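PDB 3QKI: glucose-6-phosphate isomerase from Plasmodium falciparum, which probably catalyses the reversible isomerisation of alpha-D-glucose 6-phosphate to beta-D-fructose 6-phosphate, an early step of glycolysis. Local coordinates for residues T24-Y29 with V82-E87; V88-K93 with G541-I546; K96-E101 with L112-R117; T160-K165 with D239-L244. All coordinates share one frame; numbering follows the deposited sequence. Where two conformers were deposited one is given.

Contact 1 of 4, residues T24-Y29 with V82-E87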
loop_
_atom_site.group_PDB
_atom_site.type_symbol
_atom_site.label_atom_id
_atom_site.label_comp_id
_atom_site.label_asym_id
_atom_site.label_seq_id
_atom_site.Cartn_x
_atom_site.Cartn_y
_atom_site.Cartn_z
ATOM N N THR A 24 -17.865 16.354 22.071
ATOM C CA THR A 24 -18.773 17.129 21.223
ATOM C C THR A 24 -19.562 18.184 22.008
ATOM O O THR A 24 -20.081 19.105 21.399
ATOM C CB THR A 24 -19.652 16.199 20.385
ATOM O OG1 THR A 24 -20.325 15.305 21.263
ATOM C CG2 THR A 24 -18.849 15.407 19.363
ATOM N N ASN A 25 -19.625 18.047 23.357
ATOM C CA ASN A 25 -20.302 18.969 24.274
ATOM C C ASN A 25 -19.387 20.074 24.792
ATOM O O ASN A 25 -19.897 21.044 25.346
ATOM C CB ASN A 25 -20.980 18.215 25.420
ATOM C CG ASN A 25 -22.147 17.387 24.942
ATOM O OD1 ASN A 25 -23.148 17.915 24.424
ATOM N ND2 ASN A 25 -22.026 16.066 25.064
ATOM N N LEU A 26 -18.057 19.966 24.575
ATOM C CA LEU A 26 -17.098 20.988 25.010
ATOM C C LEU A 26 -17.337 22.317 24.293
ATOM O O LEU A 26 -17.725 22.340 23.109
ATOM C CB LEU A 26 -15.643 20.526 24.840
ATOM C CG LEU A 26 -15.208 19.310 25.675
ATOM C CD1 LEU A 26 -13.930 18.735 25.152
ATOM C CD2 LEU A 26 -14.998 19.679 27.120
ATOM N N LYS A 27 -17.162 23.422 25.044
ATOM C CA LYS A 27 -17.377 24.789 24.557
ATOM C C LYS A 27 -16.574 25.057 23.298
ATOM O O LYS A 27 -17.152 25.508 22.308
ATOM C CB LYS A 27 -17.064 25.830 25.653
ATOM C CG LYS A 27 -17.338 27.270 25.230
ATOM C CD LYS A 27 -16.611 28.278 26.100
ATOM C CE LYS A 27 -17.115 29.679 25.879
ATOM N NZ LYS A 27 -16.062 30.553 25.291
ATOM N N SER A 28 -15.254 24.770 23.334
ATOM C CA SER A 28 -14.343 24.960 22.204
ATOM C C SER A 28 -14.679 24.078 20.989
ATOM O O SER A 28 -14.424 24.515 19.866
ATOM C CB SER A 28 -12.895 24.790 22.638
ATOM O OG SER A 28 -12.749 23.508 23.219
ATOM N N TYR A 29 -15.295 22.877 21.192
ATOM C CA TYR A 29 -15.711 22.020 20.085
ATOM C C TYR A 29 -16.921 22.668 19.373
ATOM O O TYR A 29 -16.978 22.731 18.135
ATOM C CB TYR A 29 -16.079 20.599 20.588
ATOM C CG TYR A 29 -16.357 19.600 19.481
ATOM C CD1 TYR A 29 -17.595 19.561 18.840
ATOM C CD2 TYR A 29 -15.407 18.643 19.120
ATOM C CE1 TYR A 29 -17.862 18.641 17.833
ATOM C CE2 TYR A 29 -15.654 17.734 18.088
ATOM C CZ TYR A 29 -16.884 17.744 17.440
ATOM O OH TYR A 29 -17.196 16.842 16.446
ATOM N N VAL A 82 -6.127 25.011 19.546
ATOM C CA VAL A 82 -5.232 24.984 20.722
ATOM C C VAL A 82 -6.053 25.099 22.015
ATOM O O VAL A 82 -5.767 24.383 22.977
ATOM C CB VAL A 82 -4.089 26.014 20.607
ATOM C CG1 VAL A 82 -3.281 26.114 21.912
ATOM C CG2 VAL A 82 -3.191 25.666 19.426
ATOM N N GLU A 83 -7.133 25.925 22.005
ATOM C CA GLU A 83 -8.029 26.042 23.158
ATOM C C GLU A 83 -8.741 24.713 23.391
ATOM O O GLU A 83 -8.961 24.353 24.541
ATOM C CB GLU A 83 -9.048 27.164 22.982
ATOM C CG GLU A 83 -8.441 28.541 23.184
ATOM C CD GLU A 83 -9.427 29.666 22.954
ATOM O OE1 GLU A 83 -10.627 29.473 23.256
ATOM O OE2 GLU A 83 -9.002 30.739 22.471
ATOM N N TYR A 84 -9.081 23.987 22.307
ATOM C CA TYR A 84 -9.668 22.649 22.415
ATOM C C TYR A 84 -8.664 21.661 23.071
ATOM O O TYR A 84 -9.049 20.935 23.977
ATOM C CB TYR A 84 -10.168 22.139 21.050
ATOM C CG TYR A 84 -10.690 20.727 21.154
ATOM C CD1 TYR A 84 -9.870 19.637 20.866
ATOM C CD2 TYR A 84 -11.976 20.471 21.623
ATOM C CE1 TYR A 84 -10.330 18.332 21.006
ATOM C CE2 TYR A 84 -12.436 19.168 21.793
ATOM C CZ TYR A 84 -11.612 18.102 21.475
ATOM O OH TYR A 84 -12.069 16.822 21.576
ATOM N N ALA A 85 -7.387 21.659 22.641
ATOM C CA ALA A 85 -6.337 20.819 23.244
ATOM C C ALA A 85 -6.218 21.116 24.758
ATOM O O ALA A 85 -6.109 20.181 25.562
ATOM C CB ALA A 85 -5.005 21.072 22.564
ATOM N N GLU A 86 -6.310 22.394 25.146
ATOM C CA GLU A 86 -6.279 22.817 26.570
ATOM C C GLU A 86 -7.531 22.304 27.327
ATOM O O GLU A 86 -7.417 21.767 28.427
ATOM C CB GLU A 86 -6.214 24.350 26.660
ATOM C CG GLU A 86 -4.840 24.897 26.342
ATOM C CD GLU A 86 -4.728 26.383 26.057
ATOM O OE1 GLU A 86 -5.768 27.082 26.031
ATOM O OE2 GLU A 86 -3.587 26.844 25.829
ATOM N N GLU A 87 -8.714 22.436 26.710
ATOM C CA GLU A 87 -9.970 21.981 27.294
ATOM C C GLU A 87 -10.032 20.456 27.535
ATOM O O GLU A 87 -10.641 20.026 28.515
ATOM C CB GLU A 87 -11.157 22.485 26.486
ATOM C CG GLU A 87 -12.395 22.636 27.347
ATOM C CD GLU A 87 -13.642 23.199 26.700
ATOM O OE1 GLU A 87 -13.534 23.945 25.703
ATOM O OE2 GLU A 87 -14.738 22.944 27.247
HETATM O O HOH W 1 -17.084 23.050 28.097
#
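Ser28 and Tyr84 bring the two backbones closest, with CA atoms 5.2 Å apart, where the first turn of helix 27-39 meets the last turns of helix 75-87. Leu26 occupies the N-cap position of the first helix, and the amides that follow it face the end of the second. Glu87 serves them with one carboxylate. Its CG stands opposite the backbone N (chi1 -152°) and the chain then runs out extended, which carries OE1 and OE2 to the opening turn. OE1 is gripped twice: Ser28 N meets it on the syn side, close to the carboxylate plane, at 3.0 Å with an N-H...O angle of 161°, while Ser28 OG donates to OE1 from well above that plane at 2.6 Å. Lys27 N adds a weak bond to Glu87 OE2 (3.3 Å). A negative group here would be expected to suit the positive end of the helix dipole. Next to this polar patch, Leu26 CD1 packs 3.7 Å from Tyr84 CE2, the two side chains crossing at about a right angle. Tyr29 and Tyr84 lie side by side, and the Ser28 hydroxyl sits at the edge of the Tyr84 ring. Helix 356-371 backs the pair: Tyr84 stacks on Phe365 and Tyr29 OH bonds His369. Tyr84 OH reaches instead to the carbonyl of Leu543, at the end of helix 523-543.

Contact 2 of 4, residues V88-K93 with G541-I546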
loop_
_atom_site.group_PDB
_atom_site.type_symbol
_atom_site.label_atom_id
_atom_site.label_comp_id
_atom_site.label_asym_id
_atom_site.label_seq_id
_atom_site.Cartn_x
_atom_site.Cartn_y
_atom_site.Cartn_z
ATOM N N VAL A 88 -9.399 19.645 26.669
ATOM C CA VAL A 88 -9.334 18.184 26.877
ATOM C C VAL A 88 -8.136 17.784 27.762
ATOM O O VAL A 88 -7.924 16.590 28.001
ATOM C CB VAL A 88 -9.357 17.332 25.579
ATOM C CG1 VAL A 88 -10.661 17.475 24.844
ATOM C CG2 VAL A 88 -8.171 17.635 24.672
ATOM N N GLU A 89 -7.350 18.770 28.226
ATOM C CA GLU A 89 -6.182 18.580 29.098
ATOM C C GLU A 89 -5.133 17.692 28.440
ATOM O O GLU A 89 -4.593 16.782 29.066
ATOM C CB GLU A 89 -6.597 18.043 30.491
ATOM C CG GLU A 89 -7.569 18.945 31.219
ATOM C CD GLU A 89 -7.946 18.454 32.599
ATOM O OE1 GLU A 89 -8.710 17.465 32.695
ATOM O OE2 GLU A 89 -7.484 19.069 33.586
ATOM N N LEU A 90 -4.857 17.971 27.160
ATOM C CA LEU A 90 -3.914 17.218 26.363
ATOM C C LEU A 90 -2.535 17.169 27.012
ATOM O O LEU A 90 -1.970 16.086 27.094
ATOM C CB LEU A 90 -3.832 17.779 24.931
ATOM C CG LEU A 90 -2.848 17.109 23.970
ATOM C CD1 LEU A 90 -3.200 15.662 23.759
ATOM C CD2 LEU A 90 -2.837 17.815 22.641
ATOM N N LYS A 91 -1.996 18.320 27.462
ATOM C CA LYS A 91 -0.667 18.368 28.088
ATOM C C LYS A 91 -0.587 17.525 29.364
ATOM O O LYS A 91 0.412 16.844 29.581
ATOM C CB LYS A 91 -0.195 19.801 28.327
ATOM C CG LYS A 91 0.464 20.391 27.090
ATOM C CD LYS A 91 1.492 21.465 27.425
ATOM C CE LYS A 91 2.907 20.949 27.601
ATOM N NZ LYS A 91 3.592 20.708 26.296
ATOM N N LYS A 92 -1.640 17.544 30.180
ATOM C CA LYS A 92 -1.697 16.764 31.420
ATOM C C LYS A 92 -1.633 15.272 31.078
ATOM O O LYS A 92 -0.875 14.527 31.706
ATOM C CB LYS A 92 -2.983 17.138 32.173
ATOM C CG LYS A 92 -3.266 16.404 33.485
ATOM C CD LYS A 92 -4.682 16.753 33.970
ATOM C CE LYS A 92 -5.261 15.754 34.939
ATOM N NZ LYS A 92 -6.651 15.384 34.568
ATOM N N LYS A 93 -2.409 14.850 30.055
ATOM C CA LYS A 93 -2.493 13.471 29.603
ATOM C C LYS A 93 -1.194 12.970 28.989
ATOM O O LYS A 93 -0.782 11.850 29.259
ATOM C CB LYS A 93 -3.696 13.300 28.658
ATOM C CG LYS A 93 -5.007 13.391 29.427
ATOM C CD LYS A 93 -6.199 13.631 28.545
ATOM C CE LYS A 93 -7.445 13.614 29.386
ATOM N NZ LYS A 93 -8.619 14.073 28.625
ATOM N N GLY A 541 -5.295 10.530 19.945
ATOM C CA GLY A 541 -6.145 9.639 20.738
ATOM C C GLY A 541 -6.756 10.387 21.910
ATOM O O GLY A 541 -7.947 10.230 22.185
ATOM N N PHE A 542 -5.971 11.278 22.542
ATOM C CA PHE A 542 -6.440 12.126 23.643
ATOM C C PHE A 542 -7.428 13.188 23.172
ATOM O O PHE A 542 -8.432 13.417 23.848
ATOM C CB PHE A 542 -5.288 12.739 24.454
ATOM C CG PHE A 542 -4.492 11.716 25.258
ATOM C CD1 PHE A 542 -5.136 10.771 26.051
ATOM C CD2 PHE A 542 -3.095 11.729 25.248
ATOM C CE1 PHE A 542 -4.403 9.855 26.817
ATOM C CE2 PHE A 542 -2.362 10.785 25.982
ATOM C CZ PHE A 542 -3.023 9.851 26.756
ATOM N N LEU A 543 -7.200 13.766 21.976
ATOM C CA LEU A 543 -8.146 14.718 21.367
ATOM C C LEU A 543 -9.477 13.995 21.087
ATOM O O LEU A 543 -10.544 14.565 21.320
ATOM C CB LEU A 543 -7.600 15.309 20.048
ATOM C CG LEU A 543 -6.339 16.177 20.113
ATOM C CD1 LEU A 543 -5.938 16.615 18.709
ATOM C CD2 LEU A 543 -6.524 17.381 21.031
ATOM N N LEU A 544 -9.403 12.736 20.599
ATOM C CA LEU A 544 -10.591 11.918 20.289
ATOM C C LEU A 544 -11.236 11.332 21.525
ATOM O O LEU A 544 -12.329 10.763 21.435
ATOM C CB LEU A 544 -10.210 10.779 19.338
ATOM C CG LEU A 544 -9.872 11.201 17.904
ATOM C CD1 LEU A 544 -9.255 10.056 17.152
ATOM C CD2 LEU A 544 -11.102 11.748 17.174
ATOM N N ASN A 545 -10.521 11.416 22.669
ATOM C CA ASN A 545 -10.888 10.842 23.962
ATOM C C ASN A 545 -11.101 9.323 23.851
ATOM O O ASN A 545 -12.073 8.786 24.367
ATOM C CB ASN A 545 -12.109 11.549 24.583
ATOM C CG ASN A 545 -12.275 11.266 26.042
ATOM O OD1 ASN A 545 -11.302 11.129 26.783
ATOM N ND2 ASN A 545 -13.513 11.110 26.474
ATOM N N ILE A 546 -10.195 8.640 23.161
ATOM C CA ILE A 546 -10.259 7.174 23.028
ATOM C C ILE A 546 -8.971 6.574 23.606
ATOM O O ILE A 546 -8.022 7.306 23.913
ATOM C CB ILE A 546 -10.515 6.718 21.571
ATOM C CG1 ILE A 546 -9.387 7.205 20.621
ATOM C CG2 ILE A 546 -11.969 7.048 21.096
ATOM C CD1 ILE A 546 -9.554 6.787 19.189
HETATM O O HOH W 2 -8.867 12.411 26.403
HETATM O O HOH W 3 -10.293 11.268 29.239
#
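Lys93 lays its CB squarely over the face of the Phe542 ring, 3.6 Å from the centroid and only 4° off the ring normal, a CH-pi contact at the heart of the packed part. The ring is not left to one atom: Lys93 CD passes 3.9 Å from Phe542 CD1, the chain running outward over the same face and leaving past the CD1 rim. Leu90 comes in near the ring plane instead, its CD1 resting 3.7 Å from Phe542 CB, and its other branch, CD2, meets Leu543 CD2. Leu543 CD2 also lies 4.0 Å from Val88 CG2, so Val88, Leu90 and Leu543 meet at this one methyl. In the backbone, a helix-to-helix turn here meets the end of helix 523-543. Glu89 is both the Schellman residue that follows helix 75-87 and the N-cap of helix 90-99; Asn545 likewise leaves helix 523-543 with positive phi in a Schellman motif. Beyond the apolar packing the contact turns wet. The chain of Lys93, extended beyond CG, carries NZ back to the turn it follows, where NZ donates to Val88 O at 2.7 Å, the donor tilted 16° from the carbonyl plane. Lys93 NZ stays 4.4 Å from Asn545 OD1, and the gap is bridged by water: one molecule accepts from Lys93 NZ and donates to both Phe542 O and Asn545 OD1, while a second also donates to Asn545 OD1 but holds the lysine weakly. Asn545 is anchored further by backbone bonds with Arg406.

Contact 3 of 4, residues K96-E101 with L112-R117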
loop_
_atom_site.group_PDB
_atom_site.type_symbol
_atom_site.label_atom_id
_atom_site.label_comp_id
_atom_site.label_asym_id
_atom_site.label_seq_id
_atom_site.Cartn_x
_atom_site.Cartn_y
_atom_site.Cartn_z
ATOM N N LYS A 96 1.249 12.445 31.870
ATOM C CA LYS A 96 0.953 11.202 32.599
ATOM C C LYS A 96 1.521 9.989 31.847
ATOM O O LYS A 96 2.069 9.087 32.471
ATOM C CB LYS A 96 -0.562 11.023 32.782
ATOM C CG LYS A 96 -1.168 11.893 33.860
ATOM C CD LYS A 96 -2.678 11.939 33.695
ATOM C CE LYS A 96 -3.415 11.340 34.865
ATOM N NZ LYS A 96 -4.225 10.158 34.463
ATOM N N THR A 97 1.408 9.989 30.503
ATOM C CA THR A 97 1.932 8.917 29.648
ATOM C C THR A 97 3.446 8.799 29.820
ATOM O O THR A 97 3.936 7.707 30.128
ATOM C CB THR A 97 1.501 9.136 28.187
ATOM O OG1 THR A 97 0.080 9.291 28.152
ATOM C CG2 THR A 97 1.914 7.971 27.270
ATOM N N PHE A 98 4.181 9.924 29.639
ATOM C CA PHE A 98 5.642 9.990 29.769
ATOM C C PHE A 98 6.111 9.579 31.183
ATOM O O PHE A 98 7.170 8.956 31.302
ATOM C CB PHE A 98 6.151 11.387 29.450
ATOM C CG PHE A 98 6.444 11.649 27.992
ATOM C CD1 PHE A 98 7.757 11.717 27.529
ATOM C CD2 PHE A 98 5.410 11.869 27.087
ATOM C CE1 PHE A 98 8.032 12.002 26.181
ATOM C CE2 PHE A 98 5.681 12.124 25.732
ATOM C CZ PHE A 98 6.989 12.211 25.297
ATOM N N MET A 99 5.314 9.931 32.231
ATOM C CA MET A 99 5.619 9.609 33.644
ATOM C C MET A 99 5.436 8.126 33.997
ATOM O O MET A 99 5.918 7.670 35.027
ATOM C CB MET A 99 4.816 10.500 34.616
ATOM C CG MET A 99 5.263 11.955 34.657
ATOM S SD MET A 99 7.018 12.214 35.044
ATOM C CE MET A 99 7.568 13.036 33.442
ATOM N N GLY A 100 4.754 7.368 33.151
ATOM C CA GLY A 100 4.555 5.944 33.431
ATOM C C GLY A 100 3.239 5.607 34.098
ATOM O O GLY A 100 3.041 4.469 34.536
ATOM N N GLU A 101 2.294 6.569 34.134
ATOM C CA GLU A 101 0.971 6.315 34.693
ATOM C C GLU A 101 0.220 5.349 33.805
ATOM O O GLU A 101 0.499 5.280 32.600
ATOM C CB GLU A 101 0.190 7.616 34.881
ATOM C CG GLU A 101 0.872 8.530 35.885
ATOM C CD GLU A 101 0.011 9.622 36.481
ATOM O OE1 GLU A 101 -1.221 9.417 36.609
ATOM O OE2 GLU A 101 0.588 10.655 36.892
ATOM N N LEU A 112 5.046 3.216 27.792
ATOM C CA LEU A 112 6.404 3.755 27.955
ATOM C C LEU A 112 7.377 3.483 26.822
ATOM O O LEU A 112 8.589 3.357 27.063
ATOM C CB LEU A 112 6.977 3.316 29.317
ATOM C CG LEU A 112 6.416 3.983 30.572
ATOM C CD1 LEU A 112 6.833 3.212 31.833
ATOM C CD2 LEU A 112 6.802 5.454 30.639
ATOM N N HIS A 113 6.889 3.513 25.576
ATOM C CA HIS A 113 7.786 3.401 24.430
ATOM C C HIS A 113 8.805 4.577 24.394
ATOM O O HIS A 113 9.920 4.404 23.921
ATOM C CB HIS A 113 7.003 3.291 23.118
ATOM C CG HIS A 113 5.979 4.356 22.948
ATOM N ND1 HIS A 113 4.697 4.207 23.458
ATOM C CD2 HIS A 113 6.084 5.560 22.356
ATOM C CE1 HIS A 113 4.068 5.332 23.164
ATOM N NE2 HIS A 113 4.861 6.175 22.493
ATOM N N THR A 114 8.438 5.744 24.943
ATOM C CA THR A 114 9.335 6.904 25.028
ATOM C C THR A 114 10.573 6.621 25.905
ATOM O O THR A 114 11.620 7.198 25.650
ATOM C CB THR A 114 8.591 8.174 25.506
ATOM O OG1 THR A 114 7.936 7.897 26.752
ATOM C CG2 THR A 114 7.587 8.669 24.500
ATOM N N ALA A 115 10.463 5.711 26.896
ATOM C CA ALA A 115 11.580 5.347 27.783
ATOM C C ALA A 115 12.661 4.572 27.035
ATOM O O ALA A 115 13.833 4.626 27.430
ATOM C CB ALA A 115 11.073 4.528 28.969
ATOM N N LEU A 116 12.278 3.873 25.924
ATOM C CA LEU A 116 13.192 3.069 25.108
ATOM C C LEU A 116 14.351 3.862 24.503
ATOM O O LEU A 116 15.421 3.304 24.249
ATOM C CB LEU A 116 12.436 2.347 23.979
ATOM C CG LEU A 116 11.373 1.346 24.433
ATOM C CD1 LEU A 116 10.455 0.971 23.274
ATOM C CD2 LEU A 116 11.994 0.120 25.098
ATOM N N ARG A 117 14.129 5.132 24.257
ATOM C CA ARG A 117 15.132 5.977 23.619
ATOM C C ARG A 117 15.758 7.044 24.530
ATOM O O ARG A 117 16.494 7.886 24.028
ATOM C CB ARG A 117 14.594 6.573 22.306
ATOM C CG ARG A 117 13.224 7.213 22.449
ATOM C CD ARG A 117 12.119 6.318 21.911
ATOM N NE ARG A 117 10.995 7.177 21.541
ATOM C CZ ARG A 117 9.911 6.787 20.887
ATOM N NH1 ARG A 117 9.767 5.515 20.521
ATOM N NH2 ARG A 117 8.972 7.667 20.575
HETATM O O HOH W 4 9.074 8.549 29.138
#
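Thr114 OG1 and Phe98 O are joined through one water, which lies 2.7 Å from Thr114 OG1 and donates to Phe98 O at 2.9 Å. The carbonyl belongs to the last turn of helix 90-99, so the bridge probably supplies a partner near the helix end, where amides ahead run short. Thr114 OG1 lies between the backbone N and the carbonyl carbon (chi1 55°) and CG2 opposite the carbonyl carbon, which sets this methyl over one face of the Phe98 ring, 4.0 Å from the centroid and offset toward the rim, as a CH-pi contact. The two side chains cross at about a right angle, and helix 330-349 adds Leu348 beside the phenyl group and Asp344 beside the threonine. Leu112 closes the helix end from another direction: CD2, 3.6 Å from both Phe98 O and Gly100 CA, fits against that carbonyl and the bare glycine. Between side chains, Leu112 is about 12 Å from Lys250, which binds fructose 6-phosphate, absent from this chain. Gly100 turns to positive phi (96°), with Glu101 N bonded back to Lys96 O and Gly100 N to Thr97 O: the Schellman motif, a classic helix terminator, with a leucine packed on its glycine.

Contact 4 of 4, residues T160-K165 with D239-L244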
loop_
_atom_site.group_PDB
_atom_site.type_symbol
_atom_site.label_atom_id
_atom_site.label_comp_id
_atom_site.label_asym_id
_atom_site.label_seq_id
_atom_site.Cartn_x
_atom_site.Cartn_y
_atom_site.Cartn_z
ATOM N N THR A 160 28.864 -18.343 12.057
ATOM C CA THR A 160 27.902 -19.367 11.655
ATOM C C THR A 160 28.450 -20.727 12.107
ATOM O O THR A 160 29.572 -20.791 12.626
ATOM C CB THR A 160 27.743 -19.362 10.129
ATOM O OG1 THR A 160 28.958 -19.805 9.530
ATOM C CG2 THR A 160 27.312 -17.978 9.554
ATOM N N CYS A 161 27.704 -21.803 11.852
ATOM C CA CYS A 161 28.136 -23.158 12.192
ATOM C C CYS A 161 29.325 -23.594 11.308
ATOM O O CYS A 161 30.066 -24.506 11.698
ATOM C CB CYS A 161 26.972 -24.127 12.067
ATOM S SG CYS A 161 26.271 -24.193 10.409
ATOM N N LYS A 162 29.513 -22.939 10.133
ATOM C CA LYS A 162 30.635 -23.216 9.243
ATOM C C LYS A 162 31.811 -22.251 9.488
ATOM O O LYS A 162 32.680 -22.130 8.637
ATOM C CB LYS A 162 30.200 -23.304 7.750
ATOM C CG LYS A 162 29.642 -22.017 7.152
ATOM C CD LYS A 162 29.544 -22.078 5.615
ATOM C CE LYS A 162 29.053 -20.782 5.005
ATOM N NZ LYS A 162 28.716 -20.920 3.559
ATOM N N ASN A 163 31.829 -21.582 10.673
ATOM C CA ASN A 163 32.830 -20.606 11.108
ATOM C C ASN A 163 33.069 -19.474 10.090
ATOM O O ASN A 163 34.194 -19.016 9.852
ATOM C CB ASN A 163 34.107 -21.278 11.659
ATOM C CG ASN A 163 33.859 -22.131 12.891
ATOM O OD1 ASN A 163 33.890 -23.358 12.833
ATOM N ND2 ASN A 163 33.582 -21.511 14.034
ATOM N N THR A 164 31.977 -18.991 9.511
ATOM C CA THR A 164 32.005 -17.882 8.564
ATOM C C THR A 164 31.107 -16.761 9.111
ATOM O O THR A 164 30.399 -16.958 10.098
ATOM C CB THR A 164 31.532 -18.347 7.185
ATOM O OG1 THR A 164 30.184 -18.790 7.316
ATOM C CG2 THR A 164 32.428 -19.459 6.582
ATOM N N LYS A 165 31.140 -15.598 8.481
ATOM C CA LYS A 165 30.303 -14.492 8.889
ATOM C C LYS A 165 28.882 -14.700 8.390
ATOM O O LYS A 165 28.691 -15.216 7.286
ATOM C CB LYS A 165 30.854 -13.190 8.325
ATOM C CG LYS A 165 31.735 -12.504 9.341
ATOM C CD LYS A 165 32.050 -11.157 8.890
ATOM C CE LYS A 165 31.028 -10.127 9.220
ATOM N NZ LYS A 165 31.520 -8.828 8.738
ATOM N N ASP A 239 21.314 -19.616 1.596
ATOM C CA ASP A 239 21.950 -20.825 2.106
ATOM C C ASP A 239 21.733 -20.797 3.622
ATOM O O ASP A 239 22.012 -19.771 4.255
ATOM C CB ASP A 239 23.462 -20.845 1.764
ATOM C CG ASP A 239 24.231 -22.103 2.165
ATOM O OD1 ASP A 239 23.720 -22.878 2.998
ATOM O OD2 ASP A 239 25.350 -22.306 1.645
ATOM N N GLN A 240 21.214 -21.920 4.198
ATOM C CA GLN A 240 20.985 -22.057 5.648
ATOM C C GLN A 240 22.240 -21.718 6.443
ATOM O O GLN A 240 22.130 -21.091 7.488
ATOM C CB GLN A 240 20.547 -23.475 6.016
ATOM C CG GLN A 240 19.140 -23.836 5.574
ATOM C CD GLN A 240 19.089 -24.455 4.202
ATOM O OE1 GLN A 240 19.845 -24.095 3.310
ATOM N NE2 GLN A 240 18.169 -25.388 4.003
ATOM N N TYR A 241 23.428 -22.102 5.922
ATOM C CA TYR A 241 24.725 -21.867 6.565
ATOM C C TYR A 241 25.113 -20.402 6.748
ATOM O O TYR A 241 25.948 -20.125 7.609
ATOM C CB TYR A 241 25.862 -22.627 5.858
ATOM C CG TYR A 241 25.780 -24.143 5.872
ATOM C CD1 TYR A 241 25.372 -24.827 7.009
ATOM C CD2 TYR A 241 26.259 -24.894 4.801
ATOM C CE1 TYR A 241 25.361 -26.218 7.054
ATOM C CE2 TYR A 241 26.255 -26.290 4.832
ATOM C CZ TYR A 241 25.810 -26.950 5.965
ATOM O OH TYR A 241 25.787 -28.329 5.994
ATOM N N ASP A 242 24.535 -19.467 5.956
ATOM C CA ASP A 242 24.821 -18.023 6.038
ATOM C C ASP A 242 23.744 -17.235 6.783
ATOM O O ASP A 242 23.863 -16.017 6.921
ATOM C CB ASP A 242 24.852 -17.434 4.606
ATOM C CG ASP A 242 25.868 -18.001 3.657
ATOM O OD1 ASP A 242 27.006 -18.265 4.097
ATOM O OD2 ASP A 242 25.556 -18.104 2.446
ATOM N N THR A 243 22.676 -17.905 7.192
ATOM C CA THR A 243 21.456 -17.290 7.705
ATOM C C THR A 243 21.227 -17.275 9.218
ATOM O O THR A 243 21.175 -18.326 9.854
ATOM C CB THR A 243 20.269 -17.925 6.957
ATOM O OG1 THR A 243 20.541 -17.888 5.548
ATOM C CG2 THR A 243 18.926 -17.247 7.267
ATOM N N LEU A 244 20.987 -16.075 9.754
ATOM C CA LEU A 244 20.586 -15.847 11.139
ATOM C C LEU A 244 19.053 -15.657 11.120
ATOM O O LEU A 244 18.534 -14.939 10.275
ATOM C CB LEU A 244 21.275 -14.611 11.731
ATOM C CG LEU A 244 20.982 -14.349 13.225
ATOM C CD1 LEU A 244 21.627 -15.394 14.116
ATOM C CD2 LEU A 244 21.395 -12.968 13.630
HETATM O O HOH W 5 28.611 -17.264 5.614
#
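Cys161 SG approaches the Tyr241 ring obliquely, 63° off the ring normal, and comes within 3.6 Å of CD1 in a sulfur-aromatic contact. Lys162 CD also nears this tyrosine at a slant, packing 3.7 Å from Tyr241 CB as the two side chains cross at about a right angle. The carboxylate of Asp239, a second flat group, is met from above its plane by Tyr241 N, which bonds OD1 in an Asx turn; Lys271 holds the same oxygen in a salt bridge. Thr160, the first residue of a type I turn running to Asn163, sets both CB and CG2 against Tyr241 O, each at 3.2 Å. Its OG1 shares a hydrogen bond with Thr164 OG1 (2.7 Å), which, with the backbone bond Thr160 N to Thr164 O, joins the two sides of the turn. Lys162, extended beyond CG, then stretches across to Asp242, where NZ makes a weak, salt-bridging hydrogen bond to OD1 at 3.2 Å. Asp239 OD2 lies 4.1 Å from Lys162 NZ, beyond salt-bridge distance. A weak surface salt bridge is added to close packing of sulfur, methylenes and a threonine methyl against Tyr241, so the contact probably rests on packing as much as on charge.

How the contacts relate
From the N terminus, contact 1 closes the first loop when the end of helix 75-87 comes back to the start of helix 27-39. The chain then turns directly into helix 90-99, whose start enters contact 2 with the far end of helix 523-543 and so embraces most of the remaining chain. Contacts 3 and 4 fall in series within that long span, and no two loops cross. Contact 3 closes a short excursion from the other end of helix 90-99; Phe542 of contact 2 touches Thr97 there. Contacts 1 and 2 touch, as do 2 and 3, whereas contact 4 joins turns bordering the parallel five-stranded sheet, its centre about 59 Å from that of contact 1.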